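Local coordinates for protein putative glucoamylase (Bacteroides uniformis, PDB 4GL3) that is a putative glucoamylase, a predicted glycoside hydrolase that probably releases glucose from the ends of glucan chains, at residues Glu10-Asp15 and Ala343-Tyr348; Gln161-Phe166 and Pro207-Ala212; Val215-Trp220 and Asp266-Tyr271. All coordinates share one frame; numbering follows the deposited sequence. Where two conformers were deposited one is given.

Interaction 1 (Glu10-Asp15 and Ala343-Tyr348)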
loop_
_atom_site.group_PDB
_atom_site.type_symbol
_atom_site.label_atom_id
_atom_site.label_comp_id
_atom_site.label_asym_id
_atom_site.label_seq_id
_atom_site.Cartn_x
_atom_site.Cartn_y
_atom_site.Cartn_z
ATOM N N GLU A 10 -11.587 5.641 31.787
ATOM C CA GLU A 10 -10.795 6.711 31.094
ATOM C C GLU A 10 -11.705 7.538 30.185
ATOM O O GLU A 10 -12.457 6.955 29.408
ATOM C CB GLU A 10 -9.702 6.091 30.224
ATOM C CG GLU A 10 -8.722 5.159 30.927
ATOM C CD GLU A 10 -8.034 4.221 29.939
ATOM O OE1 GLU A 10 -8.740 3.422 29.289
ATOM O OE2 GLU A 10 -6.794 4.275 29.788
ATOM N N LYS A 11 -11.630 8.875 30.244
ATOM C CA LYS A 11 -12.463 9.724 29.356
ATOM C C LYS A 11 -12.173 9.366 27.874
ATOM O O LYS A 11 -11.082 8.903 27.512
ATOM C CB LYS A 11 -12.348 11.263 29.659
ATOM C CG LYS A 11 -11.304 12.096 28.880
ATOM C CD LYS A 11 -11.495 13.607 29.049
ATOM N N GLN A 12 -13.181 9.526 27.030
ATOM C CA GLN A 12 -13.018 9.229 25.616
ATOM C C GLN A 12 -12.049 10.207 24.976
ATOM O O GLN A 12 -12.030 11.384 25.324
ATOM C CB GLN A 12 -14.366 9.297 24.921
ATOM C CG GLN A 12 -15.273 8.122 25.230
ATOM C CD GLN A 12 -16.487 8.145 24.340
ATOM O OE1 GLN A 12 -17.284 9.062 24.429
ATOM N NE2 GLN A 12 -16.601 7.177 23.436
ATOM N N LEU A 13 -11.223 9.713 24.054
ATOM C CA LEU A 13 -10.403 10.577 23.243
ATOM C C LEU A 13 -11.294 11.247 22.159
ATOM O O LEU A 13 -12.234 10.631 21.621
ATOM C CB LEU A 13 -9.255 9.758 22.600
ATOM C CG LEU A 13 -8.268 8.985 23.518
ATOM C CD1 LEU A 13 -7.268 8.223 22.651
ATOM C CD2 LEU A 13 -7.562 9.915 24.496
ATOM N N SER A 14 -11.021 12.507 21.840
ATOM C CA SER A 14 -11.593 13.106 20.634
ATOM C C SER A 14 -11.128 12.358 19.396
ATOM O O SER A 14 -10.167 11.553 19.426
ATOM C CB SER A 14 -11.179 14.572 20.508
ATOM O OG SER A 14 -9.816 14.659 20.164
ATOM N N ASP A 15 -11.795 12.594 18.276
ATOM C CA ASP A 15 -11.375 11.902 17.064
ATOM C C ASP A 15 -9.941 12.280 16.717
ATOM O O ASP A 15 -9.161 11.423 16.304
ATOM C CB ASP A 15 -12.322 12.186 15.899
ATOM C CG ASP A 15 -13.641 11.414 16.004
ATOM O OD1 ASP A 15 -13.739 10.399 16.720
ATOM O OD2 ASP A 15 -14.591 11.819 15.333
ATOM N N ALA A 343 -15.488 2.448 13.458
ATOM C CA ALA A 343 -14.784 1.167 13.593
ATOM C C ALA A 343 -13.527 1.362 14.437
ATOM O O ALA A 343 -13.228 0.552 15.313
ATOM C CB ALA A 343 -14.421 0.609 12.209
HETATM N N MSE A 344 -12.814 2.461 14.189
HETATM C CA MSE A 344 -11.603 2.783 14.940
HETATM C C MSE A 344 -11.887 2.870 16.433
HETATM O O MSE A 344 -11.155 2.320 17.253
HETATM C CB MSE A 344 -10.999 4.098 14.464
HETATM C CG MSE A 344 -9.543 4.316 14.910
HETATM SE SE MSE A 344 -8.841 6.098 14.384
HETATM C CE MSE A 344 -8.936 5.924 12.468
ATOM N N ARG A 345 -12.958 3.563 16.793
ATOM C CA ARG A 345 -13.269 3.771 18.188
ATOM C C ARG A 345 -13.700 2.459 18.843
ATOM O O ARG A 345 -13.376 2.219 20.012
ATOM C CB ARG A 345 -14.342 4.858 18.369
ATOM C CG ARG A 345 -14.564 5.287 19.817
ATOM C CD ARG A 345 -15.435 6.543 19.899
ATOM N NE ARG A 345 -14.757 7.708 19.326
ATOM C CZ ARG A 345 -13.863 8.462 19.966
ATOM N NH1 ARG A 345 -13.530 8.193 21.231
ATOM N NH2 ARG A 345 -13.302 9.496 19.334
ATOM N N TYR A 346 -14.429 1.630 18.107
ATOM C CA TYR A 346 -14.865 0.326 18.615
ATOM C C TYR A 346 -13.641 -0.588 18.855
ATOM O O TYR A 346 -13.545 -1.250 19.904
ATOM C CB TYR A 346 -15.862 -0.325 17.640
ATOM C CG TYR A 346 -16.243 -1.752 18.026
ATOM C CD1 TYR A 346 -17.122 -2.009 19.079
ATOM C CD2 TYR A 346 -15.710 -2.834 17.340
ATOM C CE1 TYR A 346 -17.468 -3.310 19.417
ATOM C CE2 TYR A 346 -16.038 -4.129 17.678
ATOM C CZ TYR A 346 -16.896 -4.356 18.711
ATOM O OH TYR A 346 -17.190 -5.645 19.011
ATOM N N PHE A 347 -12.700 -0.578 17.903
ATOM C CA PHE A 347 -11.516 -1.404 17.998
ATOM C C PHE A 347 -10.678 -0.989 19.197
ATOM O O PHE A 347 -10.116 -1.841 19.875
ATOM C CB PHE A 347 -10.636 -1.315 16.741
ATOM C CG PHE A 347 -11.280 -1.823 15.473
ATOM C CD1 PHE A 347 -12.307 -2.747 15.486
ATOM C CD2 PHE A 347 -10.816 -1.376 14.252
ATOM C CE1 PHE A 347 -12.865 -3.197 14.294
ATOM C CE2 PHE A 347 -11.352 -1.823 13.065
ATOM C CZ PHE A 347 -12.388 -2.739 13.086
ATOM N N TYR A 348 -10.590 0.317 19.444
ATOM C CA TYR A 348 -9.790 0.827 20.548
ATOM C C TYR A 348 -10.516 0.698 21.882
ATOM O O TYR A 348 -9.963 0.157 22.843
ATOM C CB TYR A 348 -9.418 2.293 20.326
ATOM C CG TYR A 348 -8.522 2.848 21.402
ATOM C CD1 TYR A 348 -7.166 2.512 21.449
ATOM C CD2 TYR A 348 -8.999 3.709 22.346
ATOM C CE1 TYR A 348 -6.349 3.002 22.446
ATOM C CE2 TYR A 348 -8.180 4.205 23.334
ATOM C CZ TYR A 348 -6.865 3.839 23.365
ATOM O OH TYR A 348 -6.065 4.314 24.342
HETATM O O HOH W 1 -15.229 7.983 16.546
#

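Interaction 2 (Gln161-Phe166 and Pro207-Ala212)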
loop_
_atom_site.group_PDB
_atom_site.type_symbol
_atom_site.label_atom_id
_atom_site.label_comp_id
_atom_site.label_asym_id
_atom_site.label_seq_id
_atom_site.Cartn_x
_atom_site.Cartn_y
_atom_site.Cartn_z
ATOM N N GLN A 161 16.871 4.396 -13.104
ATOM C CA GLN A 161 17.391 3.046 -13.378
ATOM C C GLN A 161 16.309 1.944 -13.384
ATOM O O GLN A 161 16.619 0.793 -13.742
ATOM C CB GLN A 161 18.518 2.704 -12.402
ATOM C CG GLN A 161 19.804 3.474 -12.580
ATOM C CD GLN A 161 20.955 2.940 -11.672
ATOM O OE1 GLN A 161 20.727 2.375 -10.594
ATOM N NE2 GLN A 161 22.182 3.098 -12.126
ATOM N N ALA A 162 15.054 2.285 -13.029
ATOM C CA ALA A 162 13.988 1.287 -12.921
ATOM C C ALA A 162 13.463 0.999 -14.334
ATOM O O ALA A 162 12.833 1.865 -14.927
ATOM C CB ALA A 162 12.856 1.739 -12.016
ATOM N N GLU A 163 13.713 -0.229 -14.840
ATOM C CA GLU A 163 13.450 -0.581 -16.263
ATOM C C GLU A 163 12.039 -1.138 -16.486
ATOM O O GLU A 163 11.849 -2.317 -16.819
ATOM C CB GLU A 163 14.488 -1.580 -16.780
ATOM C CG GLU A 163 15.926 -1.069 -16.829
ATOM C CD GLU A 163 16.897 -2.228 -17.027
ATOM O OE1 GLU A 163 16.657 -3.081 -17.933
ATOM O OE2 GLU A 163 17.854 -2.320 -16.232
ATOM N N TRP A 164 11.037 -0.280 -16.315
ATOM C CA TRP A 164 9.629 -0.725 -16.416
ATOM C C TRP A 164 9.363 -1.494 -17.729
ATOM O O TRP A 164 8.747 -2.571 -17.711
ATOM C CB TRP A 164 8.666 0.476 -16.272
ATOM C CG TRP A 164 8.935 1.234 -15.011
ATOM C CD1 TRP A 164 9.619 2.389 -14.891
ATOM C CD2 TRP A 164 8.553 0.845 -13.690
ATOM N NE1 TRP A 164 9.741 2.745 -13.567
ATOM C CE2 TRP A 164 9.079 1.815 -12.804
ATOM C CE3 TRP A 164 7.841 -0.246 -13.165
ATOM C CZ2 TRP A 164 8.918 1.726 -11.411
ATOM C CZ3 TRP A 164 7.685 -0.354 -11.790
ATOM C CH2 TRP A 164 8.230 0.630 -10.912
ATOM N N ASN A 165 9.832 -0.947 -18.837
ATOM C CA ASN A 165 9.455 -1.525 -20.124
ATOM C C ASN A 165 10.055 -2.899 -20.377
ATOM O O ASN A 165 9.483 -3.666 -21.154
ATOM C CB ASN A 165 9.724 -0.615 -21.321
ATOM C CG ASN A 165 8.954 -1.063 -22.550
ATOM O OD1 ASN A 165 7.737 -1.173 -22.506
ATOM N ND2 ASN A 165 9.665 -1.316 -23.664
ATOM N N PHE A 166 11.168 -3.232 -19.704
ATOM C CA PHE A 166 11.710 -4.597 -19.765
ATOM C C PHE A 166 10.640 -5.635 -19.381
ATOM O O PHE A 166 10.618 -6.722 -19.937
ATOM C CB PHE A 166 12.920 -4.700 -18.831
ATOM C CG PHE A 166 13.508 -6.082 -18.732
ATOM C CD1 PHE A 166 14.307 -6.592 -19.773
ATOM C CD2 PHE A 166 13.208 -6.899 -17.664
ATOM C CE1 PHE A 166 14.848 -7.852 -19.675
ATOM C CE2 PHE A 166 13.728 -8.182 -17.590
ATOM C CZ PHE A 166 14.565 -8.621 -18.581
ATOM N N PRO A 207 11.084 8.464 -17.193
ATOM C CA PRO A 207 11.793 9.277 -18.166
ATOM C C PRO A 207 12.766 8.466 -19.029
ATOM O O PRO A 207 13.304 9.001 -19.980
ATOM C CB PRO A 207 12.589 10.252 -17.287
ATOM C CG PRO A 207 12.873 9.447 -16.051
ATOM C CD PRO A 207 11.582 8.713 -15.826
ATOM N N THR A 208 12.990 7.196 -18.700
ATOM C CA THR A 208 14.084 6.443 -19.289
ATOM C C THR A 208 13.657 5.119 -19.891
ATOM O O THR A 208 14.175 4.750 -20.902
ATOM C CB THR A 208 15.133 6.166 -18.200
ATOM O OG1 THR A 208 14.441 5.777 -17.007
ATOM C CG2 THR A 208 15.991 7.458 -17.916
ATOM N N TYR A 209 12.716 4.408 -19.276
ATOM C CA TYR A 209 12.252 3.102 -19.770
ATOM C C TYR A 209 10.708 3.033 -19.735
ATOM O O TYR A 209 10.139 2.155 -19.109
ATOM C CB TYR A 209 12.817 2.015 -18.867
ATOM C CG TYR A 209 14.310 1.989 -18.822
ATOM C CD1 TYR A 209 15.042 1.365 -19.854
ATOM C CD2 TYR A 209 15.016 2.600 -17.769
ATOM C CE1 TYR A 209 16.438 1.348 -19.839
ATOM C CE2 TYR A 209 16.413 2.593 -17.748
ATOM C CZ TYR A 209 17.111 1.952 -18.764
ATOM O OH TYR A 209 18.478 1.942 -18.768
ATOM N N PRO A 210 10.040 3.982 -20.373
ATOM C CA PRO A 210 8.562 4.040 -20.296
ATOM C C PRO A 210 7.874 2.950 -21.132
ATOM O O PRO A 210 8.447 2.450 -22.117
ATOM C CB PRO A 210 8.223 5.393 -20.908
ATOM C CG PRO A 210 9.341 5.631 -21.886
ATOM C CD PRO A 210 10.589 5.062 -21.189
ATOM N N ILE A 211 6.671 2.603 -20.713
ATOM C CA ILE A 211 5.771 1.726 -21.482
ATOM C C ILE A 211 4.996 2.502 -22.541
ATOM O O ILE A 211 4.746 3.694 -22.407
ATOM C CB ILE A 211 4.807 0.947 -20.553
ATOM C CG1 ILE A 211 3.860 1.938 -19.806
ATOM C CG2 ILE A 211 5.575 0.063 -19.571
ATOM C CD1 ILE A 211 2.681 1.293 -19.152
ATOM N N ALA A 212 4.627 1.812 -23.617
ATOM C CA ALA A 212 3.688 2.344 -24.594
ATOM C C ALA A 212 2.285 2.459 -23.942
ATOM O O ALA A 212 1.950 1.732 -23.016
ATOM C CB ALA A 212 3.653 1.447 -25.863
HETATM O O HOH W 2 6.003 -0.768 -24.153
#

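Interaction 3 (Val215-Trp220 and Asp266-Tyr271)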
loop_
_atom_site.group_PDB
_atom_site.type_symbol
_atom_site.label_atom_id
_atom_site.label_comp_id
_atom_site.label_asym_id
_atom_site.label_seq_id
_atom_site.Cartn_x
_atom_site.Cartn_y
_atom_site.Cartn_z
ATOM N N VAL A 215 0.084 -0.650 -23.661
ATOM C CA VAL A 215 0.372 -1.567 -22.566
ATOM C C VAL A 215 -0.691 -1.381 -21.472
ATOM O O VAL A 215 -1.177 -2.369 -20.887
ATOM C CB VAL A 215 1.831 -1.386 -22.040
ATOM C CG1 VAL A 215 2.117 -2.101 -20.708
ATOM C CG2 VAL A 215 2.870 -1.788 -23.107
ATOM N N TYR A 216 -1.046 -0.131 -21.194
ATOM C CA TYR A 216 -2.094 0.156 -20.218
ATOM C C TYR A 216 -3.479 -0.255 -20.766
ATOM O O TYR A 216 -4.218 -1.001 -20.128
ATOM C CB TYR A 216 -2.117 1.655 -19.882
ATOM C CG TYR A 216 -3.111 2.089 -18.844
ATOM C CD1 TYR A 216 -3.024 1.635 -17.557
ATOM C CD2 TYR A 216 -4.116 2.988 -19.153
ATOM C CE1 TYR A 216 -3.896 2.057 -16.595
ATOM C CE2 TYR A 216 -5.010 3.402 -18.206
ATOM C CZ TYR A 216 -4.897 2.937 -16.921
ATOM O OH TYR A 216 -5.795 3.358 -15.952
ATOM N N HIS A 217 -3.830 0.252 -21.940
ATOM C CA HIS A 217 -5.190 0.067 -22.455
ATOM C C HIS A 217 -5.534 -1.385 -22.829
ATOM O O HIS A 217 -6.655 -1.821 -22.595
ATOM C CB HIS A 217 -5.461 1.033 -23.624
ATOM C CG HIS A 217 -5.409 2.464 -23.199
ATOM N ND1 HIS A 217 -6.348 3.015 -22.341
ATOM C CD2 HIS A 217 -4.517 3.445 -23.467
ATOM C CE1 HIS A 217 -6.042 4.285 -22.132
ATOM N NE2 HIS A 217 -4.942 4.575 -22.807
ATOM N N LYS A 218 -4.570 -2.142 -23.359
ATOM C CA LYS A 218 -4.799 -3.569 -23.691
ATOM C C LYS A 218 -4.420 -4.560 -22.605
ATOM O O LYS A 218 -5.003 -5.611 -22.513
ATOM C CB LYS A 218 -4.028 -3.943 -24.947
ATOM C CG LYS A 218 -4.521 -3.212 -26.166
ATOM C CD LYS A 218 -3.698 -3.671 -27.361
ATOM C CE LYS A 218 -4.317 -3.286 -28.685
ATOM N NZ LYS A 218 -3.840 -1.918 -29.057
ATOM N N GLY A 219 -3.437 -4.241 -21.786
ATOM C CA GLY A 219 -3.016 -5.147 -20.751
ATOM C C GLY A 219 -3.746 -4.949 -19.428
ATOM O O GLY A 219 -4.441 -5.832 -18.956
ATOM N N TRP A 220 -3.570 -3.794 -18.798
ATOM C CA TRP A 220 -4.239 -3.538 -17.547
ATOM C C TRP A 220 -5.752 -3.533 -17.705
ATOM O O TRP A 220 -6.440 -4.163 -16.910
ATOM C CB TRP A 220 -3.774 -2.226 -16.929
ATOM C CG TRP A 220 -4.499 -1.779 -15.737
ATOM C CD1 TRP A 220 -5.428 -0.787 -15.699
ATOM C CD2 TRP A 220 -4.369 -2.251 -14.386
ATOM N NE1 TRP A 220 -5.846 -0.586 -14.439
ATOM C CE2 TRP A 220 -5.244 -1.486 -13.604
ATOM C CE3 TRP A 220 -3.632 -3.256 -13.776
ATOM C CZ2 TRP A 220 -5.381 -1.669 -12.239
ATOM C CZ3 TRP A 220 -3.756 -3.441 -12.419
ATOM C CH2 TRP A 220 -4.631 -2.660 -11.660
ATOM N N ASP A 266 -10.030 8.410 -15.711
ATOM C CA ASP A 266 -9.479 8.040 -17.031
ATOM C C ASP A 266 -10.675 7.622 -17.858
ATOM O O ASP A 266 -11.822 7.881 -17.447
ATOM C CB ASP A 266 -8.369 6.989 -16.941
ATOM C CG ASP A 266 -8.852 5.638 -16.441
ATOM O OD1 ASP A 266 -10.077 5.466 -16.229
ATOM O OD2 ASP A 266 -7.985 4.771 -16.201
ATOM N N ARG A 267 -10.456 7.009 -19.019
ATOM C CA ARG A 267 -11.597 6.669 -19.875
ATOM C C ARG A 267 -12.424 5.522 -19.297
ATOM O O ARG A 267 -13.435 5.266 -19.803
ATOM C CB ARG A 267 -11.158 6.343 -21.320
ATOM C CG ARG A 267 -10.411 5.030 -21.495
ATOM C CD ARG A 267 -10.195 4.674 -22.978
ATOM N NE ARG A 267 -9.051 5.397 -23.539
ATOM C CZ ARG A 267 -8.297 4.991 -24.579
ATOM N NH1 ARG A 267 -8.524 3.840 -25.218
ATOM N NH2 ARG A 267 -7.274 5.742 -24.991
ATOM N N TYR A 268 -11.954 4.822 -18.277
ATOM C CA TYR A 268 -12.642 3.675 -17.717
ATOM C C TYR A 268 -13.396 4.015 -16.438
ATOM O O TYR A 268 -14.434 3.461 -16.219
ATOM C CB TYR A 268 -11.643 2.543 -17.404
ATOM C CG TYR A 268 -10.789 2.209 -18.617
ATOM C CD1 TYR A 268 -11.358 1.658 -19.751
ATOM C CD2 TYR A 268 -9.446 2.501 -18.647
ATOM C CE1 TYR A 268 -10.600 1.402 -20.889
ATOM C CE2 TYR A 268 -8.685 2.233 -19.770
ATOM C CZ TYR A 268 -9.273 1.721 -20.890
ATOM O OH TYR A 268 -8.514 1.471 -21.998
ATOM N N ALA A 269 -12.877 4.875 -15.574
ATOM C CA ALA A 269 -13.570 5.122 -14.313
ATOM C C ALA A 269 -13.294 6.489 -13.690
ATOM O O ALA A 269 -12.290 7.177 -14.005
ATOM C CB ALA A 269 -13.236 4.043 -13.291
ATOM N N ASP A 270 -14.211 6.849 -12.796
ATOM C CA ASP A 270 -14.010 7.915 -11.807
ATOM C C ASP A 270 -13.496 7.223 -10.562
ATOM O O ASP A 270 -14.225 6.475 -9.899
ATOM C CB ASP A 270 -15.335 8.627 -11.564
ATOM C CG ASP A 270 -15.289 9.625 -10.421
ATOM O OD1 ASP A 270 -14.401 9.586 -9.562
ATOM O OD2 ASP A 270 -16.197 10.448 -10.379
ATOM N N TYR A 271 -12.226 7.445 -10.258
ATOM C CA TYR A 271 -11.567 6.654 -9.223
ATOM C C TYR A 271 -12.024 7.015 -7.830
ATOM O O TYR A 271 -11.992 6.171 -6.938
ATOM C CB TYR A 271 -10.052 6.669 -9.367
ATOM C CG TYR A 271 -9.677 5.830 -10.570
ATOM C CD1 TYR A 271 -9.629 4.448 -10.486
ATOM C CD2 TYR A 271 -9.484 6.411 -11.826
ATOM C CE1 TYR A 271 -9.370 3.659 -11.606
ATOM C CE2 TYR A 271 -9.205 5.629 -12.945
ATOM C CZ TYR A 271 -9.163 4.252 -12.829
ATOM O OH TYR A 271 -8.917 3.474 -13.949
HETATM O O HOH W 3 -9.563 -1.458 -22.562
HETATM O O HOH W 4 -7.852 1.028 -13.263
#

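Interaction 1 (Glu10-Asp15 and Ala343-Tyr348)
Arg-345 reaches from helix 337-349 to the extended N-terminal segment and closes its guanidinium on the carbonyl of Leu-13. NH1 and NH2 of Arg-345 both donate to Leu-13 O, each nitrogen 2.8 Å from it, in an end-on fork that is bent at both hydrogens. NH2 of Arg-345 also donates to Asp-15 OD1 at 2.8 Å, a much straighter bond (166°) and a salt bridge. This nitrogen comes to OD1 on the anti side, tilted out of the carboxylate plane, while OD1 lies in the guanidinium plane. A water accepts from NE of Arg-345 and donates to OD1 of Asp-15, so all three nitrogens are engaged, which probably limits rotation of the group. Ser-14, between the two acceptors, is the N-cap of helix 15-27, and the contact thus ties the start of that helix to the flank of helix 337-349. The whole contact lies at the surface; away from the guanidinium the packing is looser. CD1 of Leu-13 comes no nearer than 4.2 Å to CE2 of Tyr-348, and both side chains also rest on Leu-21. Exposed Gln-12 crosses Arg-345 at about a right angle; its amide bonds to Glu-349, which also forms a salt bridge with NH1 of Arg-345.

Interaction 2 (Gln161-Phe166 and Pro207-Ala212)
Over the middle of one face of the Tyr-209 ring stands the CG methylene of Glu-163, and the two side chains run side by side in the same direction. Followed outward, Tyr-209 begins with CB 3.7 Å from CA of Glu-163. Chi1 (-60°) sets CG of Tyr-209 anti to its own carbonyl carbon, where it too lies 3.7 Å from CA of Glu-163. Of the two ring flanks, CD2 of Tyr-209 approaches the backbone, 3.7 Å from O of Ala-162, whereas CD1 meets CG of Glu-163. Farther out, CE1, CE2 and CZ all keep nearly the same distance from this methylene, because CG of Glu-163 is 3.6 Å from the centroid of the Tyr-209 ring and only 5° off its normal. This is a CH-pi contact made by the aliphatic part of an acidic residue; the carboxylate itself turns to His-98, which bonds to OE1.

Glu-163 is the centre of an inverse gamma turn, and its CA and CG both lie against the ring. The touching parts of the two backbones run in roughly the same direction, 22° apart. N of Asn-165 donates a weak, bent bond to O of Tyr-209. In one of its two conformers, Asn-165 packs CB 3.4 Å from O of Pro-210. The contact joins the loop leaving helix 146-161 to the connection between helices 197-205 and 213-220, with Trp-164 turned inward onto Ala-128 of helix 124-140 and Pro-210 against Arg-412 of helix 404-412.

Interaction 3 (Val215-Trp220 and Asp266-Tyr271)
Two phenols converge on one carboxylate oxygen, OD2 of Asp-266. The first is Tyr-216, whose OH donates to OD2 of Asp-266 over 2.6 Å, with OD2 in the plane of the ring, at its edge; the second is Tyr-271, also through OH. His-197 bonds to the Tyr-216 hydroxyl as well. The other oxygen, OD1, accepts from N of Tyr-268, an Asx turn, and from N of Ala-269, which extends it to an Asx motif in the loop ahead of helix 271-288. An alanine in place of Asp-266 would probably leave the hydroxyls of Tyr-216 and Tyr-271 without their shared acceptor and the turn less firmly held. Next along helix 213-220, His-217 meets two partners. At its edge, ND1 of His-217 shares a hydrogen bond with OH of Tyr-268 at 2.7 Å. Over one face lies the guanidinium of Arg-267, stacked with centres 3.6 Å apart and planes at 15°, while CD2 of Tyr-216 covers the opposite face near the rim. A water connects O of His-217 to the Tyr-268 hydroxyl. At Trp-220 the link is again through water, which accepts from NE1 of Trp-220 and donates to OH of Tyr-271, each 2.8 Å from it.

From the N terminus, the chain enters interaction 1 almost at once, but this contact closes only after more than 300 residues, when helix 337-349 returns to the start of helix 15-27. Within that long loop lie the other two. Interaction 2 joins the loop after helix 146-161 to the connection into helix 213-220; interaction 3 opens on that helix and ties it to the loop before helix 271-288. These shorter loops follow in series without crossing, their centres about 19 Å apart. Interaction 1 lies across the chain's centre from interaction 2, about 46 Å away between centres. The many helices are consistent with the helical-hairpin barrel of the six-hairpin clan to which the family belongs.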